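Local coordinates for uncharacterized protein TP-0789 domain-containing protein (Desulfovibrio piger ATCC 29098, PDB 4Z48) that is of unknown function but belongs to the DUF1329 family and has a LolA-like fold, as in proteins that sort lipoproteins to the outer membrane, at residues A180-K185 / L189-F194; S108-S113 / D123-D128; I36-K41 / V212-E217; L151-K156 / L175-A180. All blocks are in the same frame, centred on the assembly; numbering follows the deposited sequence.

Contact 1: A180-K185 / L189-F194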
loop_
_atom_site.group_PDB
_atom_site.type_symbol
_atom_site.label_atom_id
_atom_site.label_comp_id
_atom_site.label_asym_id
_atom_site.label_seq_id
_atom_site.Cartn_x
_atom_site.Cartn_y
_atom_site.Cartn_z
ATOM N N ALA A 180 -3.046 -11.426 -3.060
ATOM C CA ALA A 180 -1.605 -11.592 -2.849
ATOM C C ALA A 180 -1.328 -12.298 -1.528
ATOM O O ALA A 180 -2.058 -12.128 -0.539
ATOM C CB ALA A 180 -0.848 -10.277 -2.928
ATOM N N ASP A 181 -0.323 -13.168 -1.556
ATOM C CA ASP A 181 0.154 -13.897 -0.389
ATOM C C ASP A 181 1.514 -13.384 -0.049
ATOM O O ASP A 181 2.353 -13.292 -0.939
ATOM C CB ASP A 181 0.179 -15.403 -0.629
ATOM C CG ASP A 181 -1.187 -16.070 -0.675
ATOM O OD1 ASP A 181 -2.171 -15.440 -0.258
ATOM O OD2 ASP A 181 -1.265 -17.232 -1.139
ATOM N N TYR A 182 1.737 -13.012 1.235
ATOM C CA TYR A 182 3.007 -12.480 1.737
ATOM C C TYR A 182 3.654 -13.479 2.663
ATOM O O TYR A 182 2.979 -14.059 3.519
ATOM C CB TYR A 182 2.819 -11.134 2.486
ATOM C CG TYR A 182 2.488 -9.896 1.671
ATOM C CD1 TYR A 182 2.134 -9.987 0.325
ATOM C CD2 TYR A 182 2.414 -8.644 2.277
ATOM C CE1 TYR A 182 1.780 -8.850 -0.410
ATOM C CE2 TYR A 182 2.093 -7.501 1.550
ATOM C CZ TYR A 182 1.758 -7.608 0.213
ATOM O OH TYR A 182 1.418 -6.466 -0.474
ATOM N N TYR A 183 4.977 -13.673 2.491
ATOM C CA TYR A 183 5.764 -14.626 3.244
ATOM C C TYR A 183 6.826 -13.915 4.078
ATOM O O TYR A 183 7.413 -12.935 3.618
ATOM C CB TYR A 183 6.385 -15.640 2.278
ATOM C CG TYR A 183 5.327 -16.520 1.643
ATOM C CD1 TYR A 183 4.682 -16.134 0.462
ATOM C CD2 TYR A 183 4.909 -17.694 2.261
ATOM C CE1 TYR A 183 3.694 -16.939 -0.118
ATOM C CE2 TYR A 183 3.923 -18.501 1.692
ATOM C CZ TYR A 183 3.294 -18.102 0.525
ATOM O OH TYR A 183 2.301 -18.896 0.007
ATOM N N ASP A 184 7.049 -14.398 5.305
ATOM C CA ASP A 184 8.011 -13.804 6.233
ATOM C C ASP A 184 9.424 -14.373 5.961
ATOM O O ASP A 184 9.584 -15.216 5.062
ATOM C CB ASP A 184 7.579 -13.984 7.721
ATOM C CG ASP A 184 7.566 -15.395 8.315
ATOM O OD1 ASP A 184 8.115 -16.326 7.673
ATOM O OD2 ASP A 184 7.015 -15.566 9.436
ATOM N N LYS A 185 10.426 -13.944 6.760
ATOM C CA LYS A 185 11.825 -14.382 6.583
ATOM C C LYS A 185 12.039 -15.871 6.905
ATOM O O LYS A 185 13.114 -16.407 6.601
ATOM C CB LYS A 185 12.799 -13.527 7.427
ATOM C CG LYS A 185 12.741 -12.027 7.165
ATOM C CD LYS A 185 13.233 -11.645 5.802
ATOM C CE LYS A 185 14.077 -10.414 5.912
ATOM N NZ LYS A 185 13.787 -9.483 4.795
ATOM N N LEU A 189 3.660 -18.145 5.666
ATOM C CA LEU A 189 2.588 -17.258 5.194
ATOM C C LEU A 189 2.197 -16.279 6.307
ATOM O O LEU A 189 1.657 -16.702 7.333
ATOM C CB LEU A 189 1.370 -18.072 4.737
ATOM C CG LEU A 189 0.205 -17.270 4.155
ATOM C CD1 LEU A 189 0.588 -16.622 2.828
ATOM C CD2 LEU A 189 -0.995 -18.157 3.960
ATOM N N VAL A 190 2.541 -14.988 6.143
ATOM C CA VAL A 190 2.316 -13.981 7.199
ATOM C C VAL A 190 1.053 -13.123 6.906
ATOM O O VAL A 190 0.374 -12.672 7.849
ATOM C CB VAL A 190 3.591 -13.101 7.478
ATOM C CG1 VAL A 190 3.984 -12.237 6.286
ATOM C CG2 VAL A 190 3.409 -12.232 8.719
ATOM N N LYS A 191 0.745 -12.892 5.616
ATOM C CA LYS A 191 -0.426 -12.086 5.285
ATOM C C LYS A 191 -1.083 -12.563 4.025
ATOM O O LYS A 191 -0.402 -12.960 3.054
ATOM C CB LYS A 191 -0.100 -10.578 5.125
ATOM C CG LYS A 191 0.622 -9.912 6.213
ATOM C CD LYS A 191 0.463 -8.430 6.103
ATOM C CE LYS A 191 1.276 -7.866 7.208
ATOM N NZ LYS A 191 1.234 -6.403 7.214
ATOM N N LYS A 192 -2.420 -12.496 4.016
ATOM C CA LYS A 192 -3.250 -12.792 2.838
ATOM C C LYS A 192 -4.016 -11.507 2.495
ATOM O O LYS A 192 -4.702 -10.966 3.355
ATOM C CB LYS A 192 -4.225 -13.980 3.069
ATOM C CG LYS A 192 -3.575 -15.337 3.282
ATOM C CD LYS A 192 -4.589 -16.452 2.990
ATOM C CE LYS A 192 -4.819 -17.397 4.156
ATOM N NZ LYS A 192 -5.590 -18.622 3.760
ATOM N N LEU A 193 -3.844 -11.001 1.273
ATOM C CA LEU A 193 -4.507 -9.783 0.811
ATOM C C LEU A 193 -5.522 -10.117 -0.252
ATOM O O LEU A 193 -5.257 -10.955 -1.116
ATOM C CB LEU A 193 -3.507 -8.767 0.270
ATOM C CG LEU A 193 -2.514 -8.117 1.250
ATOM C CD1 LEU A 193 -1.427 -9.106 1.684
ATOM C CD2 LEU A 193 -1.826 -6.933 0.577
ATOM N N PHE A 194 -6.698 -9.480 -0.151
ATOM C CA PHE A 194 -7.799 -9.609 -1.094
ATOM C C PHE A 194 -8.168 -8.233 -1.540
ATOM O O PHE A 194 -8.568 -7.405 -0.725
ATOM C CB PHE A 194 -9.008 -10.325 -0.460
ATOM C CG PHE A 194 -8.712 -11.703 0.084
ATOM C CD1 PHE A 194 -8.242 -11.870 1.386
ATOM C CD2 PHE A 194 -8.872 -12.835 -0.713
ATOM C CE1 PHE A 194 -7.980 -13.139 1.895
ATOM C CE2 PHE A 194 -8.606 -14.108 -0.201
ATOM C CZ PHE A 194 -8.154 -14.249 1.100
#

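Contact 2: S108-S113 / D123-D128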
loop_
_atom_site.group_PDB
_atom_site.type_symbol
_atom_site.label_atom_id
_atom_site.label_comp_id
_atom_site.label_asym_id
_atom_site.label_seq_id
_atom_site.Cartn_x
_atom_site.Cartn_y
_atom_site.Cartn_z
ATOM N N SER A 108 13.499 -0.931 11.306
ATOM C CA SER A 108 12.609 -2.034 11.676
ATOM C C SER A 108 11.244 -1.537 12.183
ATOM O O SER A 108 10.287 -2.312 12.209
ATOM C CB SER A 108 13.282 -2.913 12.727
ATOM O OG SER A 108 13.435 -2.180 13.925
ATOM N N SER A 109 11.130 -0.242 12.579
ATOM C CA SER A 109 9.821 0.294 12.979
ATOM C C SER A 109 8.801 0.207 11.805
ATOM O O SER A 109 7.610 0.066 12.051
ATOM C CB SER A 109 9.933 1.728 13.482
ATOM O OG SER A 109 10.862 1.841 14.550
ATOM N N LYS A 110 9.286 0.213 10.545
ATOM C CA LYS A 110 8.479 0.043 9.327
ATOM C C LYS A 110 7.700 -1.297 9.334
ATOM O O LYS A 110 6.713 -1.415 8.617
ATOM C CB LYS A 110 9.381 0.068 8.063
ATOM C CG LYS A 110 10.141 1.354 7.811
ATOM C CD LYS A 110 9.289 2.506 7.294
ATOM C CE LYS A 110 10.238 3.524 6.719
ATOM N NZ LYS A 110 9.533 4.740 6.284
ATOM N N PHE A 111 8.161 -2.307 10.105
ATOM C CA PHE A 111 7.521 -3.624 10.084
ATOM C C PHE A 111 6.409 -3.756 11.092
ATOM O O PHE A 111 5.710 -4.769 11.054
ATOM C CB PHE A 111 8.530 -4.770 10.330
ATOM C CG PHE A 111 9.859 -4.692 9.626
ATOM C CD1 PHE A 111 9.966 -4.131 8.354
ATOM C CD2 PHE A 111 10.997 -5.232 10.205
ATOM C CE1 PHE A 111 11.208 -4.026 7.727
ATOM C CE2 PHE A 111 12.232 -5.181 9.550
ATOM C CZ PHE A 111 12.333 -4.568 8.325
ATOM N N ALA A 112 6.274 -2.770 12.006
ATOM C CA ALA A 112 5.263 -2.709 13.044
ATOM C C ALA A 112 3.879 -2.443 12.456
ATOM O O ALA A 112 3.737 -1.941 11.334
ATOM C CB ALA A 112 5.627 -1.620 14.072
ATOM N N SER A 113 2.856 -2.823 13.217
ATOM C CA SER A 113 1.464 -2.640 12.866
ATOM C C SER A 113 1.133 -1.185 12.577
ATOM O O SER A 113 1.594 -0.293 13.294
ATOM C CB SER A 113 0.576 -3.137 14.000
ATOM O OG SER A 113 -0.776 -2.989 13.601
ATOM N N ASP A 123 3.603 -1.298 4.496
ATOM C CA ASP A 123 2.521 -1.565 3.549
ATOM C C ASP A 123 1.869 -0.272 3.025
ATOM O O ASP A 123 1.196 -0.312 1.993
ATOM C CB ASP A 123 1.460 -2.467 4.186
ATOM C CG ASP A 123 1.947 -3.857 4.540
ATOM O OD1 ASP A 123 2.881 -4.346 3.885
ATOM O OD2 ASP A 123 1.367 -4.471 5.445
ATOM N N ILE A 124 2.080 0.866 3.736
ATOM C CA ILE A 124 1.530 2.181 3.428
ATOM C C ILE A 124 2.374 2.927 2.353
ATOM O O ILE A 124 1.866 3.854 1.745
ATOM C CB ILE A 124 1.377 2.975 4.757
ATOM C CG1 ILE A 124 0.329 2.311 5.698
ATOM C CG2 ILE A 124 1.103 4.449 4.572
ATOM C CD1 ILE A 124 -0.921 1.796 5.084
ATOM N N GLN A 125 3.610 2.497 2.075
ATOM C CA GLN A 125 4.429 3.097 0.999
ATOM C C GLN A 125 4.032 2.548 -0.401
ATOM O O GLN A 125 3.146 1.692 -0.496
ATOM C CB GLN A 125 5.912 2.828 1.244
ATOM C CG GLN A 125 6.412 3.332 2.594
ATOM C CD GLN A 125 7.635 2.591 3.070
ATOM O OE1 GLN A 125 7.994 1.503 2.588
ATOM N NE2 GLN A 125 8.272 3.145 4.073
ATOM N N ASN A 126 4.732 3.019 -1.480
ATOM C CA ASN A 126 4.524 2.643 -2.890
ATOM C C ASN A 126 4.516 1.124 -3.053
ATOM O O ASN A 126 5.515 0.457 -2.763
ATOM C CB ASN A 126 5.615 3.279 -3.779
ATOM C CG ASN A 126 5.473 3.124 -5.284
ATOM O OD1 ASN A 126 4.545 2.503 -5.818
ATOM N ND2 ASN A 126 6.423 3.684 -6.015
ATOM N N LEU A 127 3.362 0.585 -3.486
ATOM C CA LEU A 127 3.157 -0.851 -3.702
ATOM C C LEU A 127 3.797 -1.325 -5.031
ATOM O O LEU A 127 4.016 -2.529 -5.195
ATOM C CB LEU A 127 1.635 -1.178 -3.666
ATOM C CG LEU A 127 1.141 -2.644 -3.780
ATOM C CD1 LEU A 127 1.755 -3.555 -2.737
ATOM C CD2 LEU A 127 -0.371 -2.716 -3.667
ATOM N N ASP A 128 4.132 -0.390 -5.956
ATOM C CA ASP A 128 4.660 -0.776 -7.257
ATOM C C ASP A 128 6.044 -0.153 -7.580
ATOM O O ASP A 128 6.247 0.351 -8.690
ATOM C CB ASP A 128 3.621 -0.444 -8.349
ATOM C CG ASP A 128 2.376 -1.321 -8.287
ATOM O OD1 ASP A 128 2.457 -2.506 -8.701
ATOM O OD2 ASP A 128 1.324 -0.827 -7.814
#

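Contact 3: I36-K41 / V212-E217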
loop_
_atom_site.group_PDB
_atom_site.type_symbol
_atom_site.label_atom_id
_atom_site.label_comp_id
_atom_site.label_asym_id
_atom_site.label_seq_id
_atom_site.Cartn_x
_atom_site.Cartn_y
_atom_site.Cartn_z
ATOM N N ILE A 36 -11.011 -3.421 11.926
ATOM C CA ILE A 36 -10.055 -4.419 12.385
ATOM C C ILE A 36 -10.749 -5.400 13.319
ATOM O O ILE A 36 -11.251 -4.990 14.391
ATOM C CB ILE A 36 -8.868 -3.705 13.105
ATOM C CG1 ILE A 36 -8.313 -2.528 12.264
ATOM C CG2 ILE A 36 -7.760 -4.725 13.407
ATOM C CD1 ILE A 36 -7.527 -1.482 13.044
ATOM N N ASN A 37 -10.731 -6.698 12.958
ATOM C CA ASN A 37 -11.385 -7.730 13.770
ATOM C C ASN A 37 -10.379 -8.670 14.403
ATOM O O ASN A 37 -9.642 -9.346 13.710
ATOM C CB ASN A 37 -12.398 -8.516 12.933
ATOM C CG ASN A 37 -13.360 -9.386 13.727
ATOM O OD1 ASN A 37 -12.971 -10.312 14.460
ATOM N ND2 ASN A 37 -14.652 -9.157 13.522
ATOM N N ARG A 38 -10.409 -8.761 15.717
ATOM C CA ARG A 38 -9.502 -9.628 16.466
ATOM C C ARG A 38 -10.284 -10.334 17.583
ATOM O O ARG A 38 -10.592 -9.711 18.589
ATOM C CB ARG A 38 -8.333 -8.782 17.030
ATOM C CG ARG A 38 -7.290 -9.581 17.815
ATOM C CD ARG A 38 -6.229 -8.678 18.457
ATOM N NE ARG A 38 -5.340 -8.033 17.482
ATOM C CZ ARG A 38 -4.453 -8.679 16.725
ATOM N NH1 ARG A 38 -4.327 -9.999 16.814
ATOM N NH2 ARG A 38 -3.702 -8.013 15.860
ATOM N N GLY A 39 -10.620 -11.606 17.368
ATOM C CA GLY A 39 -11.375 -12.423 18.322
ATOM C C GLY A 39 -12.777 -11.924 18.629
ATOM O O GLY A 39 -13.243 -12.047 19.762
ATOM N N GLY A 40 -13.440 -11.340 17.627
ATOM C CA GLY A 40 -14.774 -10.756 17.792
ATOM C C GLY A 40 -14.750 -9.301 18.224
ATOM O O GLY A 40 -15.755 -8.594 18.088
ATOM N N LYS A 41 -13.606 -8.845 18.761
ATOM C CA LYS A 41 -13.380 -7.454 19.162
ATOM C C LYS A 41 -13.089 -6.679 17.886
ATOM O O LYS A 41 -12.358 -7.166 17.015
ATOM C CB LYS A 41 -12.230 -7.320 20.184
ATOM C CG LYS A 41 -12.504 -7.896 21.574
ATOM C CD LYS A 41 -11.342 -7.556 22.535
ATOM C CE LYS A 41 -11.390 -8.298 23.855
ATOM N NZ LYS A 41 -12.262 -7.630 24.861
ATOM N N VAL A 212 -7.355 -7.665 4.544
ATOM C CA VAL A 212 -5.989 -8.072 4.849
ATOM C C VAL A 212 -6.050 -8.964 6.079
ATOM O O VAL A 212 -6.539 -8.530 7.119
ATOM C CB VAL A 212 -5.048 -6.851 5.061
ATOM C CG1 VAL A 212 -3.618 -7.304 5.342
ATOM C CG2 VAL A 212 -5.101 -5.896 3.859
ATOM N N GLU A 213 -5.584 -10.203 5.956
ATOM C CA GLU A 213 -5.630 -11.208 6.998
ATOM C C GLU A 213 -4.237 -11.574 7.483
ATOM O O GLU A 213 -3.308 -11.710 6.694
ATOM C CB GLU A 213 -6.325 -12.492 6.481
ATOM C CG GLU A 213 -7.769 -12.364 6.012
ATOM C CD GLU A 213 -8.339 -13.612 5.344
ATOM O OE1 GLU A 213 -7.611 -14.627 5.231
ATOM O OE2 GLU A 213 -9.534 -13.595 4.974
ATOM N N ARG A 214 -4.088 -11.678 8.789
ATOM C CA ARG A 214 -2.850 -12.169 9.409
ATOM C C ARG A 214 -3.245 -13.470 10.072
ATOM O O ARG A 214 -3.829 -13.439 11.159
ATOM C CB ARG A 214 -2.217 -11.143 10.377
ATOM C CG ARG A 214 -1.470 -10.041 9.592
ATOM C CD ARG A 214 -0.638 -9.174 10.494
ATOM N NE ARG A 214 -1.452 -8.585 11.553
ATOM C CZ ARG A 214 -0.977 -8.009 12.658
ATOM N NH1 ARG A 214 0.332 -7.986 12.899
ATOM N NH2 ARG A 214 -1.809 -7.473 13.542
ATOM N N PRO A 215 -3.068 -14.613 9.361
ATOM C CA PRO A 215 -3.494 -15.908 9.929
ATOM C C PRO A 215 -2.815 -16.240 11.275
ATOM O O PRO A 215 -3.442 -16.862 12.135
ATOM C CB PRO A 215 -3.113 -16.928 8.841
ATOM C CG PRO A 215 -2.059 -16.235 7.983
ATOM C CD PRO A 215 -2.466 -14.780 8.012
ATOM N N ARG A 216 -1.563 -15.792 11.477
ATOM C CA ARG A 216 -0.811 -16.081 12.718
ATOM C C ARG A 216 -1.288 -15.203 13.892
ATOM O O ARG A 216 -1.048 -15.569 15.044
ATOM C CB ARG A 216 0.702 -15.912 12.475
ATOM C CG ARG A 216 1.228 -16.855 11.353
ATOM C CD ARG A 216 2.702 -16.685 10.964
ATOM N NE ARG A 216 3.610 -16.505 12.104
ATOM C CZ ARG A 216 4.122 -17.485 12.844
ATOM N NH1 ARG A 216 3.823 -18.753 12.583
ATOM N NH2 ARG A 216 4.929 -17.205 13.859
ATOM N N GLU A 217 -1.976 -14.064 13.612
ATOM C CA GLU A 217 -2.467 -13.164 14.667
ATOM C C GLU A 217 -3.940 -13.384 14.993
ATOM O O GLU A 217 -4.422 -12.834 15.982
ATOM C CB GLU A 217 -2.247 -11.687 14.288
ATOM C CG GLU A 217 -0.793 -11.338 14.016
ATOM C CD GLU A 217 0.176 -11.630 15.147
ATOM O OE1 GLU A 217 -0.092 -11.204 16.294
ATOM O OE2 GLU A 217 1.210 -12.286 14.880
#

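Contact 4: L151-K156 / L175-A180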
loop_
_atom_site.group_PDB
_atom_site.type_symbol
_atom_site.label_atom_id
_atom_site.label_comp_id
_atom_site.label_asym_id
_atom_site.label_seq_id
_atom_site.Cartn_x
_atom_site.Cartn_y
_atom_site.Cartn_z
ATOM N N LEU A 151 2.227 -13.693 -10.487
ATOM C CA LEU A 151 3.498 -12.974 -10.482
ATOM C C LEU A 151 4.128 -13.015 -9.123
ATOM O O LEU A 151 3.560 -12.456 -8.168
ATOM C CB LEU A 151 3.285 -11.481 -10.888
ATOM C CG LEU A 151 4.575 -10.632 -11.024
ATOM C CD1 LEU A 151 5.506 -11.205 -12.106
ATOM C CD2 LEU A 151 4.242 -9.189 -11.369
ATOM N N GLU A 152 5.280 -13.673 -9.018
ATOM C CA GLU A 152 6.027 -13.708 -7.770
ATOM C C GLU A 152 7.035 -12.594 -7.788
ATOM O O GLU A 152 7.672 -12.364 -8.829
ATOM C CB GLU A 152 6.748 -15.053 -7.568
ATOM C CG GLU A 152 5.833 -16.244 -7.341
ATOM C CD GLU A 152 6.496 -17.498 -6.791
ATOM O OE1 GLU A 152 7.674 -17.429 -6.363
ATOM O OE2 GLU A 152 5.816 -18.549 -6.755
ATOM N N ARG A 153 7.199 -11.908 -6.663
ATOM C CA ARG A 153 8.228 -10.881 -6.552
ATOM C C ARG A 153 8.986 -11.089 -5.245
ATOM O O ARG A 153 8.382 -11.408 -4.236
ATOM C CB ARG A 153 7.676 -9.455 -6.725
ATOM C CG ARG A 153 6.979 -8.829 -5.552
ATOM C CD ARG A 153 6.609 -7.407 -5.870
ATOM N NE ARG A 153 5.901 -6.809 -4.746
ATOM C CZ ARG A 153 5.316 -5.618 -4.771
ATOM N NH1 ARG A 153 5.323 -4.891 -5.882
ATOM N NH2 ARG A 153 4.691 -5.159 -3.698
ATOM N N THR A 154 10.314 -11.030 -5.316
ATOM C CA THR A 154 11.216 -11.233 -4.191
ATOM C C THR A 154 11.978 -9.934 -4.000
ATOM O O THR A 154 12.494 -9.403 -4.983
ATOM C CB THR A 154 12.144 -12.451 -4.467
ATOM O OG1 THR A 154 11.345 -13.598 -4.708
ATOM C CG2 THR A 154 13.044 -12.780 -3.301
ATOM N N PRO A 155 12.108 -9.409 -2.766
ATOM C CA PRO A 155 12.875 -8.176 -2.602
ATOM C C PRO A 155 14.337 -8.405 -2.939
ATOM O O PRO A 155 14.907 -9.463 -2.619
ATOM C CB PRO A 155 12.691 -7.827 -1.118
ATOM C CG PRO A 155 12.393 -9.136 -0.449
ATOM C CD PRO A 155 11.569 -9.885 -1.476
ATOM N N LYS A 156 14.932 -7.428 -3.620
ATOM C CA LYS A 156 16.365 -7.455 -3.942
ATOM C C LYS A 156 17.174 -7.451 -2.652
ATOM O O LYS A 156 16.727 -6.884 -1.644
ATOM C CB LYS A 156 16.738 -6.235 -4.798
ATOM C CG LYS A 156 16.191 -6.314 -6.206
ATOM C CD LYS A 156 16.848 -5.317 -7.120
ATOM C CE LYS A 156 16.376 -5.497 -8.547
ATOM N NZ LYS A 156 16.787 -4.342 -9.382
ATOM N N LEU A 175 -4.864 -5.036 -14.866
ATOM C CA LEU A 175 -3.477 -5.055 -14.346
ATOM C C LEU A 175 -3.447 -4.686 -12.851
ATOM O O LEU A 175 -2.392 -4.369 -12.303
ATOM C CB LEU A 175 -2.496 -4.197 -15.201
ATOM C CG LEU A 175 -2.415 -4.680 -16.667
ATOM C CD1 LEU A 175 -1.550 -3.760 -17.543
ATOM C CD2 LEU A 175 -1.917 -6.124 -16.735
ATOM N N LEU A 176 -4.620 -4.775 -12.191
ATOM C CA LEU A 176 -4.721 -4.576 -10.752
ATOM C C LEU A 176 -4.586 -5.915 -10.071
ATOM O O LEU A 176 -5.067 -6.899 -10.608
ATOM C CB LEU A 176 -6.073 -3.929 -10.360
ATOM C CG LEU A 176 -6.270 -2.458 -10.741
ATOM C CD1 LEU A 176 -7.618 -1.962 -10.220
ATOM C CD2 LEU A 176 -5.125 -1.575 -10.216
ATOM N N ARG A 177 -4.022 -5.945 -8.851
ATOM C CA ARG A 177 -3.966 -7.187 -8.073
ATOM C C ARG A 177 -5.389 -7.592 -7.680
ATOM O O ARG A 177 -6.204 -6.712 -7.380
ATOM C CB ARG A 177 -3.155 -6.963 -6.777
ATOM C CG ARG A 177 -1.688 -6.646 -7.015
ATOM C CD ARG A 177 -0.990 -6.080 -5.760
ATOM N NE ARG A 177 0.463 -5.986 -6.041
ATOM C CZ ARG A 177 1.048 -4.961 -6.667
ATOM N NH1 ARG A 177 0.334 -3.906 -7.045
ATOM N NH2 ARG A 177 2.350 -4.979 -6.910
ATOM N N LEU A 178 -5.668 -8.900 -7.672
ATOM C CA LEU A 178 -6.899 -9.480 -7.183
ATOM C C LEU A 178 -6.635 -10.096 -5.804
ATOM O O LEU A 178 -7.449 -9.968 -4.905
ATOM C CB LEU A 178 -7.439 -10.519 -8.181
ATOM C CG LEU A 178 -8.666 -11.339 -7.790
ATOM C CD1 LEU A 178 -9.911 -10.495 -7.777
ATOM C CD2 LEU A 178 -8.871 -12.482 -8.757
ATOM N N ARG A 179 -5.463 -10.686 -5.613
ATOM C CA ARG A 179 -5.086 -11.360 -4.392
ATOM C C ARG A 179 -3.562 -11.361 -4.288
ATOM O O ARG A 179 -2.856 -11.280 -5.317
ATOM C CB ARG A 179 -5.673 -12.806 -4.435
ATOM C CG ARG A 179 -5.120 -13.841 -3.447
ATOM C CD ARG A 179 -5.871 -15.171 -3.494
ATOM N NE ARG A 179 -5.577 -15.952 -4.706
ATOM C CZ ARG A 179 -5.792 -17.260 -4.840
ATOM N NH1 ARG A 179 -6.298 -17.965 -3.835
ATOM N NH2 ARG A 179 -5.501 -17.873 -5.978
ATOM N N ALA A 180 -3.046 -11.426 -3.060
ATOM C CA ALA A 180 -1.605 -11.592 -2.849
ATOM C C ALA A 180 -1.328 -12.298 -1.528
ATOM O O ALA A 180 -2.058 -12.128 -0.539
ATOM C CB ALA A 180 -0.848 -10.277 -2.928
#

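Contact 1: A180-K185 / L189-F194
Y182 and L193 cross at about a right angle on one face of a beta hairpin built from strands 177-184 and 189-201. L193 CD1 sits over the middle of the Y182 ring, 3.6 Å from the centroid, in a CH-pi contact almost on the ring normal. The other branch, L193 CD2, lies 3.4 Å from Y182 OH. Y182 has CG anti to its carbonyl carbon (chi1 -72°), which stands the ring up from the sheet, with one face turned to L193. Y163 meets the same ring edge-to-face, and L127 also packs on Y182.

Y183 and L189 pair on the opposite face of the hairpin. L189 CD1 is over the Y183 ring, offset toward the rim, 4.2 Å from the centroid. L189 CD1 also lies 3.7 Å from D181 CB. R165 makes a cation-pi contact with Y183.

K191 starts next to Y182, CB to CB 4.0 Å, and then its extended chain leads away. Its NZ forms a salt bridge with D123. D184 OD2 forms a salt bridge with R188 NE.

The antiparallel register slips by one residue between Y182 and Y183. V190 and K191 both face Y182, which makes a classic beta bulge. Y182 O therefore accepts two backbone bonds, from V190 N at 2.8 Å and from K191 N at 3.3 Å.

Contact 2: S108-S113 / D123-D128
The flat carboxamide of Q125 meets the end of the K110 side chain. The two chains cross at about a right angle. K110 NZ is 3.0 Å from the atom modelled as Q125 NE2. The amide is probably turned over in the model, so the nature of this approach is left open. The F111 ring has S108 CA over one face, 3.8 Å above the plane and offset toward the rim. The N126 carboxamide receives D128 N at its OD1, 2.9 Å away. The donor stands 49° out of the carbonyl plane, so it approaches from above.

K110 bends at chi2 (-74°), and the rest of its chain runs out straight to bring NZ beside Q125. The clear hydrogen bond of K110 NZ is to D90 O. Q125 is extended beyond CG and packs on V80, S82 and M92. M92 also touches K110.

The contact buries little surface, 83 Å². It joins two parts of the long connection between strands 101-104 and 133-143. In the first part, 108-111 form a 3-10 turn. The second has no regular structure, and its N126 to D128 bond is the mark of an Asx turn.

Contact 3: I36-K41 / V212-E217
R38 reaches across to R214 and E217 with its guanidinium edge. Its CG is anti to the backbone N (chi1 -179°), and the chain stays straight until it bends at chi3 (-69°). This carries the group from the end of strand 27-38 to the turn after strand 204-214. R38 NH2 comes 3.0 Å from R214 NH2, a close approach of two donors with like charge. The two guanidinium planes are 79° apart. R38 NH1 lies 3.0 Å from E217 O and 3.7 Å from E217 CB.

E217 runs alongside R38. Its CG is anti to its carbonyl carbon, which puts CG over the centre of the R214 guanidinium, 3.5 Å above the plane. The bend at chi2 then turns the carboxylate. That group is near R38 but not in a salt bridge, with E217 OE1 4.4 Å from R38 NH1. It may still ease the repulsion between the arginines. R214 also bends at chi3, and its NE forms a salt bridge with D118. That second partner ties the arginine to a loop.

The two strands are not neighbours, because strand 219-230 runs between them. R38 and E217 are exposed, so this is a surface contact. R38 N gives a bond to K41 O at 2.8 Å, and K41 N returns one to R38 O. With G39 and G40 at the corner, this is a type I' turn closing a beta hairpin.

Contact 4: L151-K156 / L175-A180
Like charges meet first in this contact, where R153 and R177 bring their guanidinium groups together. R153 NH1 and R177 NH2 are 3.1 Å apart. Both are donors, so no hydrogen bond joins them. The side chains cross at about a right angle and the guanidinium planes are 53° apart. Both chains are extended from CG to NE. R153 CG lies between the backbone N and the carbonyl carbon (chi1 79°), and from there the chain reaches inward from strand 146-155.

Polar partners outside the two segments hold both groups. R153 NH1 bonds to L127 O, and R153 NE to Q166 OE1. R177 NH2 bonds to Q168 OE1, and R177 NH1 forms a salt bridge with D128.

Aromatic and apolar partners complete the surroundings. Y133 makes a cation-pi contact with R153. M19 of helix 8-20 packs on R177, and L151 also touches that helix.

Both arginines are buried and probably charged. Their closeness is consistent with compensation by D128, the L127 carbonyl, the two glutamine oxygens and the Y133 ring, rather than with any attraction between the pair.

Overall arrangement
Contact 1 is the hub of the set. Its K191 NZ forms a 2.6 Å salt bridge with D123 OD2 of contact 2. Its K192 O lies 2.9 Å from E213 N of contact 3, where strands 189-201 and 204-214 are neighbours. It shares A180 with contact 4. The 123-128 segment of contact 2 also reaches contact 4: L127 O is 2.8 Å from R153 NH1, and D128 OD1 is 3.0 Å from R177 NH1. The loop is thus bonded to three strands, 146-155, 177-184 and 189-201. Contacts 3 and 4 do not touch, with centres about 23 Å apart. Contacts 1, 2 and 4 all lie within the loop of chain closed by contact 3.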